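Local coordinates for protein peptide chain release factor 2 (Thermus thermophilus, PDB 2IHR) that directs termination of translation at UGA and UAA stop codons, entering the ribosome to release the finished peptide through its GGQ motif, at residues 106-110 with 175-181; 326-330 with 343-348. All coordinates share one frame; numbering follows the deposited sequence.

Interaction 1 (106-110 with 175-181)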
ATOM      1  N   LEU A 106      12.381  -4.076  -0.158  1.00 82.04           N
ATOM      2  CA  LEU A 106      11.584  -3.036   0.499  1.00 83.14           C
ATOM      3  C   LEU A 106      10.096  -3.392   0.563  1.00 83.56           C
ATOM      4  O   LEU A 106       9.341  -2.877   1.408  1.00 79.82           O
ATOM      5  CB  LEU A 106      11.752  -1.706  -0.234  1.00 73.12           C
ATOM      6  CG  LEU A 106      13.021  -0.925   0.115  1.00 73.88           C
ATOM      7  CD1 LEU A 106      13.110   0.245  -0.854  1.00 72.12           C
ATOM      8  CD2 LEU A 106      13.028  -0.464   1.616  1.00 59.62           C
ATOM      9  N   LEU A 107       9.704  -4.293  -0.336  1.00 72.88           N
ATOM     10  CA  LEU A 107       8.326  -4.751  -0.457  1.00 77.71           C
ATOM     11  C   LEU A 107       7.943  -6.073   0.197  1.00 82.72           C
ATOM     12  O   LEU A 107       6.813  -6.523   0.070  1.00 80.01           O
ATOM     13  CB  LEU A 107       7.938  -4.791  -1.937  1.00 88.30           C
ATOM     14  CG  LEU A 107       7.653  -3.422  -2.543  1.00 87.50           C
ATOM     15  CD1 LEU A 107       7.245  -3.580  -3.987  1.00 71.14           C
ATOM     16  CD2 LEU A 107       6.554  -2.750  -1.730  1.00 82.21           C
ATOM     17  N   ASN A 108       8.840  -6.718   0.910  1.00113.74           N
ATOM     18  CA  ASN A 108       8.411  -7.960   1.515  1.00121.45           C
ATOM     19  C   ASN A 108       8.016  -7.771   2.985  1.00116.59           C
ATOM     20  O   ASN A 108       8.882  -7.713   3.854  1.00125.82           O
ATOM     21  CB  ASN A 108       9.514  -9.015   1.418  1.00123.88           C
ATOM     22  CG  ASN A 108      10.559  -8.880   2.508  1.00145.08           C
ATOM     23  OD1 ASN A 108      10.883  -9.857   3.190  1.00161.80           O
ATOM     24  ND2 ASN A 108      11.102  -7.687   2.666  1.00160.93           N
ATOM     25  N   PHE A 109       6.724  -7.658   3.304  1.00 89.63           N
ATOM     26  CA  PHE A 109       6.471  -7.547   4.734  1.00 80.48           C
ATOM     27  C   PHE A 109       5.890  -8.872   5.317  1.00 77.83           C
ATOM     28  O   PHE A 109       6.693  -9.689   5.857  1.00 71.87           O
ATOM     29  CB  PHE A 109       5.709  -6.278   5.185  1.00 76.84           C
ATOM     30  CG  PHE A 109       5.517  -5.213   4.122  1.00 64.76           C
ATOM     31  CD1 PHE A 109       4.223  -4.863   3.718  1.00 65.13           C
ATOM     32  CD2 PHE A 109       6.591  -4.582   3.515  1.00 62.09           C
ATOM     33  CE1 PHE A 109       3.989  -3.934   2.740  1.00 64.13           C
ATOM     34  CE2 PHE A 109       6.378  -3.611   2.498  1.00 61.87           C
ATOM     35  CZ  PHE A 109       5.064  -3.294   2.118  1.00 59.56           C
ATOM     36  N   PRO A 110       4.602  -9.227   5.178  1.00101.03           N
ATOM     37  CA  PRO A 110       3.194  -9.295   4.814  1.00103.62           C
ATOM     38  C   PRO A 110       2.686  -8.858   3.513  1.00105.40           C
ATOM     39  O   PRO A 110       3.420  -8.359   2.677  1.00114.24           O
ATOM     40  CB  PRO A 110       2.516  -8.610   5.997  1.00 67.64           C
ATOM     41  CG  PRO A 110       3.156  -9.429   7.036  1.00 59.21           C
ATOM     42  CD  PRO A 110       4.614  -9.194   6.669  1.00 67.26           C
ATOM     43  N   ASN A 175       1.223  -5.783  -5.681  1.00 84.00           N
ATOM     44  CA  ASN A 175       1.799  -4.920  -4.663  1.00 82.62           C
ATOM     45  C   ASN A 175       1.099  -3.599  -4.506  1.00 81.84           C
ATOM     46  O   ASN A 175       1.748  -2.603  -4.184  1.00 80.50           O
ATOM     47  CB  ASN A 175       3.248  -4.630  -4.980  1.00 80.24           C
ATOM     48  CG  ASN A 175       4.101  -5.854  -4.915  1.00 79.58           C
ATOM     49  OD1 ASN A 175       4.168  -6.524  -3.871  1.00 76.92           O
ATOM     50  ND2 ASN A 175       4.771  -6.161  -6.019  1.00 77.67           N
ATOM     51  N   ALA A 176      -0.208  -3.584  -4.758  1.00 73.54           N
ATOM     52  CA  ALA A 176      -0.977  -2.368  -4.597  1.00 67.60           C
ATOM     53  C   ALA A 176      -0.851  -2.005  -3.109  1.00 67.12           C
ATOM     54  O   ALA A 176      -0.383  -0.924  -2.768  1.00 68.55           O
ATOM     55  CB  ALA A 176      -2.414  -2.617  -4.982  1.00 56.74           C
ATOM     56  N   TYR A 177      -1.226  -2.923  -2.221  1.00 64.67           N
ATOM     57  CA  TYR A 177      -1.118  -2.674  -0.795  1.00 61.19           C
ATOM     58  C   TYR A 177       0.267  -2.179  -0.375  1.00 61.11           C
ATOM     59  O   TYR A 177       0.425  -1.095   0.197  1.00 63.05           O
ATOM     60  CB  TYR A 177      -1.401  -3.931  -0.013  1.00 60.52           C
ATOM     61  CG  TYR A 177      -1.293  -3.642   1.453  1.00 54.59           C
ATOM     62  CD1 TYR A 177      -2.085  -2.654   2.023  1.00 53.01           C
ATOM     63  CD2 TYR A 177      -0.313  -4.250   2.248  1.00 56.13           C
ATOM     64  CE1 TYR A 177      -1.900  -2.257   3.345  1.00 50.25           C
ATOM     65  CE2 TYR A 177      -0.120  -3.850   3.578  1.00 53.59           C
ATOM     66  CZ  TYR A 177      -0.915  -2.848   4.104  1.00 50.61           C
ATOM     67  OH  TYR A 177      -0.699  -2.365   5.362  1.00 57.28           O
ATOM     68  N   GLY A 178       1.273  -3.000  -0.632  1.00 63.30           N
ATOM     69  CA  GLY A 178       2.638  -2.620  -0.284  1.00 64.86           C
ATOM     70  C   GLY A 178       3.049  -1.194  -0.648  1.00 64.50           C
ATOM     71  O   GLY A 178       3.480  -0.425   0.219  1.00 60.22           O
ATOM     72  N   LEU A 179       2.943  -0.852  -1.933  1.00 58.95           N
ATOM     73  CA  LEU A 179       3.281   0.484  -2.425  1.00 59.50           C
ATOM     74  C   LEU A 179       2.489   1.586  -1.748  1.00 56.85           C
ATOM     75  O   LEU A 179       3.056   2.574  -1.318  1.00 52.71           O
ATOM     76  CB  LEU A 179       3.028   0.588  -3.930  1.00 57.65           C
ATOM     77  CG  LEU A 179       3.917  -0.353  -4.742  1.00 60.22           C
ATOM     78  CD1 LEU A 179       3.523  -0.264  -6.212  1.00 58.62           C
ATOM     79  CD2 LEU A 179       5.382   0.015  -4.552  1.00 56.46           C
ATOM     80  N   LEU A 180       1.176   1.413  -1.679  1.00 53.26           N
ATOM     81  CA  LEU A 180       0.298   2.392  -1.080  1.00 48.78           C
ATOM     82  C   LEU A 180       0.365   2.426   0.447  1.00 51.52           C
ATOM     83  O   LEU A 180      -0.045   3.415   1.084  1.00 47.06           O
ATOM     84  CB  LEU A 180      -1.141   2.100  -1.503  1.00 42.69           C
ATOM     85  CG  LEU A 180      -1.441   2.590  -2.904  1.00 51.26           C
ATOM     86  CD1 LEU A 180      -2.874   2.245  -3.389  1.00 38.36           C
ATOM     87  CD2 LEU A 180      -1.190   4.106  -2.870  1.00 47.24           C
ATOM     88  N   SER A 181       0.877   1.350   1.025  1.00 55.45           N
ATOM     89  CA  SER A 181       0.914   1.227   2.464  1.00 61.84           C
ATOM     90  C   SER A 181       1.585   2.372   3.263  1.00 61.13           C
ATOM     91  O   SER A 181       1.072   2.779   4.292  1.00 65.70           O
ATOM     92  CB  SER A 181       1.463  -0.174   2.844  1.00 53.26           C
ATOM     93  OG  SER A 181       2.866  -0.348   2.660  1.00 64.89           O
TER

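Interaction 2 (326-330 with 343-348)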
ATOM      1  N   THR A 326      10.154  10.877   6.212  1.00 56.88           N
ATOM      2  CA  THR A 326      11.243  10.587   5.310  1.00 49.50           C
ATOM      3  C   THR A 326      12.131  11.803   5.100  1.00 52.61           C
ATOM      4  O   THR A 326      13.353  11.713   4.927  1.00 52.77           O
ATOM      5  CB  THR A 326      10.579  10.127   4.018  1.00 66.47           C
ATOM      6  OG1 THR A 326      11.128   8.868   3.617  1.00 70.04           O
ATOM      7  CG2 THR A 326      10.687  11.166   2.940  1.00 54.69           C
ATOM      8  N   GLY A 327      11.536  12.981   5.127  1.00 55.65           N
ATOM      9  CA  GLY A 327      12.356  14.150   4.927  1.00 44.20           C
ATOM     10  C   GLY A 327      12.411  14.625   3.475  1.00 49.48           C
ATOM     11  O   GLY A 327      12.850  15.769   3.241  1.00 47.39           O
ATOM     12  N   LEU A 328      11.919  13.787   2.525  1.00 47.58           N
ATOM     13  CA  LEU A 328      11.926  14.060   1.078  1.00 37.75           C
ATOM     14  C   LEU A 328      11.169  15.315   0.744  1.00 48.18           C
ATOM     15  O   LEU A 328       9.995  15.444   1.076  1.00 53.23           O
ATOM     16  CB  LEU A 328      11.256  12.916   0.345  1.00 48.72           C
ATOM     17  CG  LEU A 328      11.673  12.441  -1.057  1.00 50.71           C
ATOM     18  CD1 LEU A 328      10.604  11.520  -1.562  1.00 53.41           C
ATOM     19  CD2 LEU A 328      11.834  13.536  -2.011  1.00 44.61           C
ATOM     20  N   MET A 329      11.826  16.264   0.106  1.00 56.15           N
ATOM     21  CA  MET A 329      11.116  17.475  -0.255  1.00 58.71           C
ATOM     22  C   MET A 329      11.127  17.627  -1.783  1.00 54.30           C
ATOM     23  O   MET A 329      12.180  17.532  -2.415  1.00 51.03           O
ATOM     24  CB  MET A 329      11.750  18.691   0.434  1.00 45.60           C
ATOM     25  CG  MET A 329      11.918  19.868  -0.472  1.00 58.93           C
ATOM     26  SD  MET A 329      11.454  21.354   0.309  1.00 74.32           S
ATOM     27  CE  MET A 329      12.705  22.461  -0.220  1.00 72.95           C
ATOM     28  N   ARG A 330       9.943  17.854  -2.346  1.00 43.83           N
ATOM     29  CA  ARG A 330       9.717  18.027  -3.793  1.00 52.25           C
ATOM     30  C   ARG A 330       9.168  19.415  -4.118  1.00 55.68           C
ATOM     31  O   ARG A 330       8.260  19.896  -3.445  1.00 62.81           O
ATOM     32  CB  ARG A 330       8.705  16.973  -4.300  1.00 54.03           C
ATOM     33  CG  ARG A 330       9.293  15.615  -4.418  1.00 47.34           C
ATOM     34  CD  ARG A 330       8.448  14.693  -5.208  1.00 56.34           C
ATOM     35  NE  ARG A 330       8.109  15.160  -6.557  1.00 54.99           N
ATOM     36  CZ  ARG A 330       7.415  14.433  -7.432  1.00 59.15           C
ATOM     37  NH1 ARG A 330       6.991  13.207  -7.130  1.00 54.09           N
ATOM     38  NH2 ARG A 330       7.104  14.939  -8.599  1.00 59.97           N
ATOM     39  N   ASP A 343       8.755   8.221  -5.790  1.00 63.42           N
ATOM     40  CA  ASP A 343       9.907   8.568  -4.970  1.00 66.33           C
ATOM     41  C   ASP A 343       9.544   8.824  -3.522  1.00 67.62           C
ATOM     42  O   ASP A 343      10.383   8.662  -2.625  1.00 72.88           O
ATOM     43  CB  ASP A 343      10.669   9.754  -5.599  1.00 56.99           C
ATOM     44  CG  ASP A 343       9.917  11.096  -5.521  1.00 66.90           C
ATOM     45  OD1 ASP A 343       8.659  11.145  -5.492  1.00 70.24           O
ATOM     46  OD2 ASP A 343      10.625  12.141  -5.510  1.00 69.04           O
ATOM     47  N   LEU A 344       8.286   9.199  -3.295  1.00 51.23           N
ATOM     48  CA  LEU A 344       7.795   9.453  -1.953  1.00 55.21           C
ATOM     49  C   LEU A 344       7.503   8.114  -1.302  1.00 53.51           C
ATOM     50  O   LEU A 344       7.665   7.936  -0.090  1.00 59.79           O
ATOM     51  CB  LEU A 344       6.529  10.331  -2.013  1.00 51.30           C
ATOM     52  CG  LEU A 344       6.791  11.856  -2.113  1.00 47.28           C
ATOM     53  CD1 LEU A 344       5.522  12.549  -2.537  1.00 45.06           C
ATOM     54  CD2 LEU A 344       7.332  12.391  -0.735  1.00 38.67           C
ATOM     55  N   ILE A 345       7.087   7.160  -2.119  1.00 56.74           N
ATOM     56  CA  ILE A 345       6.796   5.828  -1.622  1.00 51.90           C
ATOM     57  C   ILE A 345       8.066   5.068  -1.217  1.00 57.47           C
ATOM     58  O   ILE A 345       8.226   4.719  -0.039  1.00 61.33           O
ATOM     59  CB  ILE A 345       6.025   5.033  -2.671  1.00 53.29           C
ATOM     60  CG1 ILE A 345       4.596   5.608  -2.808  1.00 47.33           C
ATOM     61  CG2 ILE A 345       5.990   3.536  -2.278  1.00 52.56           C
ATOM     62  CD1 ILE A 345       3.802   4.917  -3.960  1.00 50.10           C
ATOM     63  N   TRP A 346       8.974   4.810  -2.166  1.00 64.26           N
ATOM     64  CA  TRP A 346      10.214   4.101  -1.825  1.00 58.01           C
ATOM     65  C   TRP A 346      10.797   4.649  -0.545  1.00 54.32           C
ATOM     66  O   TRP A 346      11.236   3.918   0.320  1.00 55.40           O
ATOM     67  CB  TRP A 346      11.266   4.258  -2.911  1.00 44.46           C
ATOM     68  CG  TRP A 346      10.930   3.497  -4.125  1.00 56.62           C
ATOM     69  CD1 TRP A 346      10.844   3.986  -5.427  1.00 50.95           C
ATOM     70  CD2 TRP A 346      10.468   2.144  -4.173  1.00 54.22           C
ATOM     71  NE1 TRP A 346      10.333   3.014  -6.253  1.00 52.95           N
ATOM     72  CE2 TRP A 346      10.092   1.876  -5.521  1.00 54.97           C
ATOM     73  CE3 TRP A 346      10.327   1.132  -3.210  1.00 57.70           C
ATOM     74  CZ2 TRP A 346       9.577   0.639  -5.928  1.00 52.84           C
ATOM     75  CZ3 TRP A 346       9.805  -0.113  -3.617  1.00 57.87           C
ATOM     76  CH2 TRP A 346       9.438  -0.339  -4.971  1.00 57.44           C
ATOM     77  N   ALA A 347      10.788   5.958  -0.428  1.00 47.46           N
ATOM     78  CA  ALA A 347      11.358   6.595   0.739  1.00 44.40           C
ATOM     79  C   ALA A 347      10.594   6.255   1.974  1.00 48.78           C
ATOM     80  O   ALA A 347      11.169   6.181   3.035  1.00 50.07           O
ATOM     81  CB  ALA A 347      11.400   8.115   0.549  1.00 33.98           C
ATOM     82  N   GLY A 348       9.294   6.069   1.834  1.00 58.80           N
ATOM     83  CA  GLY A 348       8.479   5.750   2.987  1.00 59.72           C
ATOM     84  C   GLY A 348       8.713   4.321   3.395  1.00 68.53           C
ATOM     85  O   GLY A 348       8.818   4.006   4.606  1.00 66.12           O
TER

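Interaction 1 (106-110 with 175-181)
Leu107 and Gly178 bring the two backbones closest, their CA atoms 6.1 Å apart, where loop 106-110, which links helix 92-106 to strand 115-122, passes the short helix 176-180; both belong to the PCRF region of the release factor. No hydrogen bond joins the two segments; the loop drops two apolar side chains onto one side of the helix. Leu107 divides its branches: CD1 reaches the amide end of Asn175, 4.0 Å from its CG, and CD2 lies over the backbone at Gly178. With CG beside the backbone N (chi1 -63°), Leu179 turns its CD2 back to the loop, 4.1 Å from Leu107 CD1. Phe109 comes edge first: its CZ stands 3.5 Å from Gly178 CA, which lies near the ring plane. A side chain at Gly178 would point at the loop and crowd both Leu107 CD2 and Phe109 CZ, so glycine suits this approach. Phe109 CE1 lies 4.2 Å from Tyr177 CE2, and Tyr177 also touches Val210 and Pro212 of strand 201-213. Placed between N and the carbonyl carbon (chi1 74°), Ser181 OG donates to Gly178 O at 2.5 Å and also touches Phe109. An alanine at Ser181 would probably leave Gly178 O without this hydroxyl partner and open a small gap beside the ring, where Ser181 OG lies 3.7 Å from Phe109 CZ.

Interaction 2 (326-330 with 343-348)
Thr326 and Gly348 approach to 6.0 Å between CA atoms and Leu328 and Leu344 to 6.9 Å, so the loop leading into strand 329-330 runs beside helix 342-353 in the opposite chain direction. Near Gly348, the side chain of Thr326 faces Ala347: CG2 is 3.9 Å from the alanine CB, and OG1 sits by the carbonyl oxygen of the same residue. Leu328 fills the middle. Its CD1 meets Leu344 CD2 at 3.5 Å, the two side chains meeting at a slant, and also nears Ala347 CB, while CD2 turns to the carboxylate of Asp343. Toward the start of the helix the chemistry becomes ionic. Arg330 and Asp343 extend from opposite directions, and Arg330 NH1 gives Asp343 OD1 a weak hydrogen bond of 3.1 Å within a salt bridge. The N-H...O angle of 133° and the 70° between guanidinium and carboxylate planes show an oblique, single-nitrogen contact instead of a flat two-pronged pair. Arg330 CD lies 3.4 Å from Asp343 OD2, and from there a bend at chi3 (55°) swings the guanidinium round. NH2 forms salt bridges with Asp332 and Asp340, so three acidic groups pair with one guanidinium, which would probably favour its positive charge. Val336 of helix 333-336 touches both Arg330 and Leu344. At the outer edge of the mixed sheet, the loop leading into the edge strand 329-330, with Arg330 of that strand, thus packs on helix 342-353, to which the chain returns through helix 333-336.

Overall arrangement
Helix 342-353 links the two contacts, whose centres are about 15 Å apart. Interaction 2 uses one side of it against the loop that leads into the edge strand of the mixed sheet, and Arg330 of that strand; from another side Trp346 reaches interaction 1, its CH2 being 4.0 Å from Leu107 CD1 and its CE3 3.8 Å from Leu106 CD1. Ile345 CG2 likewise rests by Leu179 O. Both contacts are partly buried, but interaction 1 lies about 5 Å from the chain centre and interaction 2 about 14 Å. The chemistry differs accordingly: 106-110 with 175-181 is held by apolar packing without a cross-segment hydrogen bond, whereas 326-330 with 343-348 combines a leucine contact with an ionic pair.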